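PDB 6X9Z: transmembrane beta-barrels from Synthetic construct, which is a computationally designed membrane protein that folds into an eight-stranded transmembrane beta-barrel, built from scratch rather than taken from a natural protein. Local coordinates for residues V12-N17 and V114-A119. Sequence-based numbering, arbitrary orientation.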
loop_
_atom_site.group_PDB
_atom_site.type_symbol
_atom_site.label_atom_id
_atom_site.label_comp_id
_atom_site.label_asym_id
_atom_site.label_seq_id
_atom_site.Cartn_x
_atom_site.Cartn_y
_atom_site.Cartn_z
ATOM N N VAL A 12 -5.579 -5.873 -0.132
ATOM C CA VAL A 12 -6.727 -5.208 0.473
ATOM C C VAL A 12 -6.349 -4.865 1.905
ATOM O O VAL A 12 -5.879 -5.729 2.653
ATOM C CB VAL A 12 -7.998 -6.078 0.422
ATOM C CG1 VAL A 12 -8.552 -6.116 -0.994
ATOM C CG2 VAL A 12 -7.705 -7.484 0.902
ATOM N N VAL A 13 -6.515 -3.600 2.282
ATOM C CA VAL A 13 -6.101 -3.155 3.605
ATOM C C VAL A 13 -7.193 -2.305 4.229
ATOM O O VAL A 13 -8.000 -1.673 3.545
ATOM C CB VAL A 13 -4.773 -2.366 3.583
ATOM C CG1 VAL A 13 -3.677 -3.187 2.943
ATOM C CG2 VAL A 13 -4.946 -1.028 2.873
ATOM N N VAL A 14 -7.199 -2.300 5.557
ATOM C CA VAL A 14 -8.029 -1.409 6.351
ATOM C C VAL A 14 -7.090 -0.483 7.109
ATOM O O VAL A 14 -6.164 -0.947 7.786
ATOM C CB VAL A 14 -8.953 -2.184 7.304
ATOM C CG1 VAL A 14 -8.184 -3.288 8.026
ATOM C CG2 VAL A 14 -9.605 -1.236 8.291
ATOM N N GLY A 15 -7.310 0.819 6.971
ATOM C CA GLY A 15 -6.441 1.830 7.554
ATOM C C GLY A 15 -7.201 2.664 8.570
ATOM O O GLY A 15 -8.329 3.090 8.314
ATOM N N TYR A 16 -6.571 2.890 9.716
ATOM C CA TYR A 16 -7.151 3.664 10.808
ATOM C C TYR A 16 -6.358 4.959 10.939
ATOM O O TYR A 16 -5.195 4.942 11.354
ATOM C CB TYR A 16 -7.128 2.869 12.112
ATOM C CG TYR A 16 -7.803 1.520 12.026
ATOM C CD1 TYR A 16 -9.120 1.353 12.432
ATOM C CD2 TYR A 16 -7.118 0.408 11.547
ATOM C CE1 TYR A 16 -9.737 0.121 12.362
ATOM C CE2 TYR A 16 -7.728 -0.825 11.470
ATOM C CZ TYR A 16 -9.037 -0.963 11.880
ATOM O OH TYR A 16 -9.651 -2.192 11.808
ATOM N N ASN A 17 -6.991 6.073 10.586
ATOM C CA ASN A 17 -6.346 7.376 10.549
ATOM C C ASN A 17 -6.441 8.074 11.902
ATOM O O ASN A 17 -7.319 7.785 12.719
ATOM C CB ASN A 17 -6.980 8.260 9.475
ATOM C CG ASN A 17 -6.974 7.615 8.101
ATOM O OD1 ASN A 17 -6.024 7.770 7.333
ATOM N ND2 ASN A 17 -8.043 6.896 7.780
ATOM N N VAL A 114 -2.472 3.925 10.325
ATOM C CA VAL A 114 -1.958 2.565 10.402
ATOM C C VAL A 114 -2.935 1.677 9.651
ATOM O O VAL A 114 -4.145 1.732 9.898
ATOM C CB VAL A 114 -1.781 2.103 11.857
ATOM C CG1 VAL A 114 -1.471 0.617 11.915
ATOM C CG2 VAL A 114 -0.674 2.906 12.524
ATOM N N ALA A 115 -2.417 0.886 8.717
ATOM C CA ALA A 115 -3.237 0.016 7.893
ATOM C C ALA A 115 -2.709 -1.408 7.963
ATOM O O ALA A 115 -1.494 -1.634 7.937
ATOM C CB ALA A 115 -3.272 0.493 6.437
ATOM N N ILE A 116 -3.631 -2.362 8.071
ATOM C CA ILE A 116 -3.316 -3.782 8.063
ATOM C C ILE A 116 -4.164 -4.444 6.990
ATOM O O ILE A 116 -5.270 -3.991 6.675
ATOM C CB ILE A 116 -3.556 -4.442 9.435
ATOM C CG1 ILE A 116 -5.019 -4.274 9.852
ATOM C CG2 ILE A 116 -2.620 -3.855 10.482
ATOM C CD1 ILE A 116 -5.355 -4.914 11.179
ATOM N N GLY A 117 -3.636 -5.520 6.422
ATOM C CA GLY A 117 -4.334 -6.197 5.350
ATOM C C GLY A 117 -3.535 -7.384 4.862
ATOM O O GLY A 117 -2.589 -7.831 5.511
ATOM N N ILE A 118 -3.945 -7.902 3.705
ATOM C CA ILE A 118 -3.278 -9.036 3.083
ATOM C C ILE A 118 -2.840 -8.636 1.683
ATOM O O ILE A 118 -3.350 -7.686 1.087
ATOM C CB ILE A 118 -4.173 -10.288 3.020
ATOM C CG1 ILE A 118 -5.394 -10.009 2.144
ATOM C CG2 ILE A 118 -4.552 -10.753 4.419
ATOM C CD1 ILE A 118 -6.401 -11.128 2.107
ATOM N N ALA A 119 -1.883 -9.393 1.157
ATOM C CA ALA A 119 -1.353 -9.170 -0.180
ATOM C C ALA A 119 -1.303 -10.507 -0.901
ATOM O O ALA A 119 -0.569 -11.411 -0.488
ATOM C CB ALA A 119 0.032 -8.520 -0.127
#
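V14 and I116 face each other as a hydrogen-bonded antiparallel pair, and their side chains lie side by side, pointing the same way off the sheet. The touching branches are V14 CG1 and I116 CG1, 3.8 Å apart; each sits between its own backbone N and carbonyl carbon, a crowded position that for V14 (chi1 46°) also brings CG1 within 3.3 Å of I116 O. V12 and I118 repeat the theme one hydrogen-bonded pair further along: V12 CG2 packs against I118 CG1 at 3.6 Å, with I118 CD1 a little farther from the same methyl. On this face Y16 meets V114 differently, through its ring edge: V114 O lies there, near the ring plane, 3.6 Å from Y16 CD2. The same carbonyl accepts a nearly straight bond from Y16 N (2.7 Å, 173° at the hydrogen).

The other face is much sparser. A115 CB rests 3.6 Å from G15 CA, V13 CG2 only brushes that methyl, and V13 CG1 is 3.9 Å from G117 CA. With glycine in each non-hydrogen-bonded pair, the backbones come close, G15 and A115 having CA atoms 3.7 Å apart, and CA-H...O contacts such as A115 CA to V14 O fill in between the paired N-H...O bonds. G117 is almost fully extended and, having no side chain, leaves its CA beside V12 O and V13 CG1.

Outer neighbours continue the sheet: V13 and G15 bond to strand 22-31, A115 and G117 to strand 98-106. Six backbone hydrogen bonds join segments 12-17 and 114-119, whose directions differ by 166°, part of the seam between first and last strands that closes an up-and-down antiparallel barrel, here the eight-stranded transmembrane beta-barrel, whose apolar V12, V14, I116 and I118 surface is consistent with facing lipid.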